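Local coordinates for protein cyclic GMP-AMP synthase-like receptor (Tribolium castaneum, PDB 7LT2) that senses double-stranded RNA in the cytoplasm and, in response, joins ATP and GTP into the cyclic dinucleotide 2',3'-cGAMP for innate immune signalling, at residues 14-18 with 19-23; 170-174 with 175-179. All coordinates share one frame; numbering follows the deposited sequence.

Contact 1 (14-18 with 19-23); sequences ISLPE and EDVRG
Pro17 and Glu18 offer their carbonyl oxygens to the first turn of helix 18-42. Val21 N donates to Pro17 O at 3.0 Å. Asp20 N also leans on Pro17 O, but its N-H...O angle of 121° makes that bond weak, a three-residue step beside the four-residue one. Arg22 N to Glu18 O, 2.9 Å, carries the regular pattern on.

Apolar contacts form a second group. Leu16 reaches forward with CD2 to Val21 CG2, 3.7 Å away, and the same methyl of Leu16 lies 4.1 Å from Asp20 CB. With Leu16 CG anti to the backbone N (chi1 -170°), the side chain reaches the start of the helix from the preceding loop; beyond the turn, Leu16 also packs on Pro68, Ala384 and Leu385. Val21 CG2 is shared, since it touches Pro17 O at 3.4 Å as well.

The acidic side chains make a third. Glu18 bends at chi2 (58°), which brings its carboxylate over Val21 at a slant: Glu18 OE2 comes to 3.8 Å from Val21 CG1, and Glu18 OE1 to 3.9 Å from Val21 CB. The contact is van der Waals only. Asp20 places its CB 3.6 Å from Pro17 O, and Asp20 OD1 accepts a hydrogen bond from Ala387 N, tying the helix start to the C-terminal tail of the chain.

Together these contacts make a helix N-terminus with proline at the N-cap and a hydrophobic contact between Leu16, just before the cap, and Val21 inside the helix: the pairing known as a hydrophobic staple.

Contact 2 (170-174 with 175-179); sequences WWKGG and PAMTL
Thr178 lies over one face of the Trp171 indole, and this is where the turn packs closely. Its CB sits 3.9 Å from the centroid of the five-membered ring, 27° off the normal, a CH-pi contact, while Thr178 CG2 approaches the benzo side at 3.6 Å from Trp171 CZ2. Trp171 holds chi1 at 55°, the crowded position between backbone N and carbonyl carbon, and this folds the indole over the neighbouring strand. The two residues are an antiparallel hydrogen-bonded pair: Thr178 N donates to Trp171 O at 2.9 Å, and Trp171 N returns a bond to Thr178 O.

On the face of the sheet that carries Trp170 and Leu179, Met177, bent at chi2 and chi3, runs side by side with Trp170, its CE 3.7 Å from Trp170 CD1; Leu179 CD2 rests on Trp170 CB. Val142 and Leu146 of helix 131-147 meet Met177 and Trp170 respectively.

These pairs close the antiparallel beta hairpin of strands 164-171 and 177-183, part of the nucleotidyltransferase sheet. Thr178 OG1 hydrogen-bonds Asp193 OD1, so the hairpin may help position a carboxylate assigned by similarity to the catalytic magnesium.

Toward the turn, direct packing gives way to a lysine chain and polar bonds. Lys172, extended until its bend at chi4, is exposed; it crosses Met177 at about a right angle, its CB and CD passing Met177 SD at 3.8 Å. Lys172 NZ hydrogen-bonds Gly174 O at 2.9 Å, linking the lysine end to the Gly174 carbonyl at the turn. Between the two arms a single water accepts from Gly173 N and donates to Ala176 O and Thr178 OG1, joining two backbone groups to the hydroxyl that also bonds Asp193.

Contact 1 comes first along the chain and contact 2 well after it; their centres lie 26 Å apart and their nearest atoms about 15 Å apart, without touching. The first starts helix 18-42, near the surface, whereas the second closes the end of a beta hairpin within the mixed sheet of the nucleotidyltransferase domain. They share no helix or strand, and they stand differently to the active site. Contact 2 adjoins it: the Thr178 side chain is about 3 Å from that of Asp193, a catalytic metal ligand by similarity. Contact 1 stays further off, with the Val21 side chain about 10 Å from that of Phe71, assigned by similarity to ATP binding.

Contact 1 (14-18 with 19-23)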
# COMPACT_ATOMS: atom_id res chain seq x y z
N ILE A 14 14.32 -8.38 10.82
CA ILE A 14 13.01 -7.98 10.34
C ILE A 14 13.05 -6.60 9.70
O ILE A 14 12.68 -6.45 8.53
CB ILE A 14 11.96 -8.04 11.47
CG1 ILE A 14 11.80 -9.47 11.96
CG2 ILE A 14 10.62 -7.52 10.97
CD1 ILE A 14 10.66 -9.66 12.93
N SER A 15 13.49 -5.59 10.44
CA SER A 15 13.32 -4.20 10.03
C SER A 15 14.58 -3.65 9.38
O SER A 15 15.67 -3.72 9.95
CB SER A 15 12.93 -3.32 11.22
OG SER A 15 11.63 -3.62 11.68
N LEU A 16 14.41 -3.05 8.20
CA LEU A 16 15.48 -2.27 7.61
C LEU A 16 15.83 -1.10 8.53
O LEU A 16 14.92 -0.45 9.06
CB LEU A 16 15.07 -1.74 6.22
CG LEU A 16 16.17 -1.10 5.38
CD1 LEU A 16 17.13 -2.15 4.84
CD2 LEU A 16 15.59 -0.26 4.24
N PRO A 17 17.11 -0.83 8.76
CA PRO A 17 17.48 0.30 9.63
C PRO A 17 16.85 1.60 9.14
O PRO A 17 16.77 1.85 7.94
CB PRO A 17 19.01 0.35 9.53
CG PRO A 17 19.41 -1.03 9.11
CD PRO A 17 18.29 -1.54 8.24
N GLU A 18 16.41 2.43 10.09
CA GLU A 18 15.60 3.59 9.72
C GLU A 18 16.40 4.59 8.90
O GLU A 18 15.83 5.28 8.04
CB GLU A 18 15.02 4.24 10.97
CG GLU A 18 14.02 5.37 10.67
CD GLU A 18 12.83 4.93 9.82
OE1 GLU A 18 12.41 3.75 9.90
OE2 GLU A 18 12.30 5.77 9.05
N GLU A 19 17.71 4.70 9.13
CA GLU A 19 18.53 5.60 8.32
C GLU A 19 18.50 5.20 6.85
O GLU A 19 18.43 6.06 5.96
CB GLU A 19 19.96 5.62 8.86
CG GLU A 19 20.84 6.67 8.22
CD GLU A 19 22.20 6.76 8.88
OE1 GLU A 19 22.31 7.44 9.92
OE2 GLU A 19 23.15 6.13 8.37
N ASP A 20 18.53 3.89 6.57
CA ASP A 20 18.44 3.43 5.19
C ASP A 20 17.03 3.55 4.64
O ASP A 20 16.86 3.81 3.44
CB ASP A 20 18.93 1.99 5.08
CG ASP A 20 20.44 1.89 5.04
OD1 ASP A 20 21.09 2.81 4.49
OD2 ASP A 20 20.99 0.89 5.56
N VAL A 21 16.01 3.34 5.47
CA VAL A 21 14.64 3.61 5.03
C VAL A 21 14.54 5.05 4.54
O VAL A 21 14.09 5.31 3.41
CB VAL A 21 13.64 3.35 6.17
CG1 VAL A 21 12.24 3.81 5.76
CG2 VAL A 21 13.63 1.87 6.55
N ARG A 22 15.00 5.99 5.36
CA ARG A 22 14.89 7.40 5.03
C ARG A 22 15.68 7.75 3.78
O ARG A 22 15.19 8.47 2.90
CB ARG A 22 15.36 8.24 6.22
CG ARG A 22 15.37 9.72 5.93
CD ARG A 22 15.92 10.49 7.10
NE ARG A 22 15.96 11.92 6.82
CZ ARG A 22 16.51 12.81 7.63
NH1 ARG A 22 17.09 12.45 8.76
NH2 ARG A 22 16.47 14.09 7.30
N GLY A 23 16.91 7.23 3.66
CA GLY A 23 17.74 7.57 2.52
C GLY A 23 17.20 7.02 1.21
O GLY A 23 17.19 7.71 0.19

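Contact 2 (170-174 with 175-179)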
# COMPACT_ATOMS: atom_id res chain seq x y z
N TRP A 170 11.52 -0.87 -17.09
CA TRP A 170 10.07 -0.88 -16.97
C TRP A 170 9.48 -2.11 -17.64
O TRP A 170 10.07 -2.70 -18.54
CB TRP A 170 9.43 0.38 -17.57
CG TRP A 170 9.53 0.39 -19.03
CD1 TRP A 170 8.65 -0.16 -19.92
CD2 TRP A 170 10.58 0.95 -19.80
NE1 TRP A 170 9.09 0.04 -21.21
CE2 TRP A 170 10.28 0.72 -21.16
CE3 TRP A 170 11.76 1.63 -19.48
CZ2 TRP A 170 11.10 1.15 -22.19
CZ3 TRP A 170 12.57 2.06 -20.50
CH2 TRP A 170 12.24 1.82 -21.84
N TRP A 171 8.27 -2.44 -17.19
CA TRP A 171 7.51 -3.59 -17.68
C TRP A 171 6.10 -3.46 -17.12
O TRP A 171 5.83 -2.64 -16.24
CB TRP A 171 8.15 -4.91 -17.26
CG TRP A 171 8.36 -5.02 -15.77
CD1 TRP A 171 7.48 -5.50 -14.85
CD2 TRP A 171 9.54 -4.65 -15.03
NE1 TRP A 171 8.02 -5.44 -13.59
CE2 TRP A 171 9.29 -4.92 -13.67
CE3 TRP A 171 10.77 -4.10 -15.39
CZ2 TRP A 171 10.23 -4.67 -12.67
CZ3 TRP A 171 11.71 -3.85 -14.40
CH2 TRP A 171 11.43 -4.14 -13.06
N LYS A 172 5.20 -4.30 -17.62
CA LYS A 172 3.81 -4.30 -17.16
C LYS A 172 3.43 -5.72 -16.75
O LYS A 172 3.10 -6.55 -17.61
CB LYS A 172 2.88 -3.75 -18.24
CG LYS A 172 1.47 -3.49 -17.75
CD LYS A 172 0.71 -2.66 -18.77
CE LYS A 172 -0.72 -2.44 -18.33
NZ LYS A 172 -1.47 -3.72 -18.27
N GLY A 173 3.50 -6.00 -15.46
CA GLY A 173 3.08 -7.28 -14.92
C GLY A 173 1.71 -7.26 -14.29
O GLY A 173 1.33 -8.24 -13.63
N GLY A 174 0.97 -6.18 -14.46
CA GLY A 174 -0.34 -6.04 -13.89
C GLY A 174 -1.03 -4.83 -14.48
O GLY A 174 -0.63 -4.31 -15.53
N PRO A 175 -2.09 -4.36 -13.82
CA PRO A 175 -2.83 -3.21 -14.36
C PRO A 175 -1.97 -1.96 -14.50
O PRO A 175 -2.20 -1.17 -15.42
CB PRO A 175 -3.95 -3.01 -13.34
CG PRO A 175 -4.08 -4.34 -12.64
CD PRO A 175 -2.69 -4.89 -12.59
N ALA A 176 -1.00 -1.77 -13.62
CA ALA A 176 -0.16 -0.58 -13.64
C ALA A 176 1.24 -0.92 -14.14
O ALA A 176 1.75 -2.01 -13.90
CB ALA A 176 -0.09 0.06 -12.25
N MET A 177 1.84 0.04 -14.84
CA MET A 177 3.24 -0.07 -15.22
C MET A 177 4.11 -0.12 -13.97
O MET A 177 3.81 0.53 -12.97
CB MET A 177 3.66 1.14 -16.07
CG MET A 177 2.94 1.24 -17.39
SD MET A 177 3.50 -0.06 -18.50
CE MET A 177 5.28 0.17 -18.40
N THR A 178 5.19 -0.90 -14.04
CA THR A 178 6.20 -0.94 -12.99
C THR A 178 7.47 -0.25 -13.47
O THR A 178 7.94 -0.52 -14.59
CB THR A 178 6.52 -2.39 -12.59
OG1 THR A 178 5.34 -3.02 -12.07
CG2 THR A 178 7.64 -2.43 -11.54
N LEU A 179 8.02 0.62 -12.64
CA LEU A 179 9.36 1.15 -12.85
C LEU A 179 10.31 0.46 -11.88
O LEU A 179 10.15 0.57 -10.66
CB LEU A 179 9.41 2.67 -12.63
CG LEU A 179 8.50 3.55 -13.49
CD1 LEU A 179 8.81 5.04 -13.25
CD2 LEU A 179 8.62 3.21 -14.97
O HOH W 1 3.36 -4.04 -13.54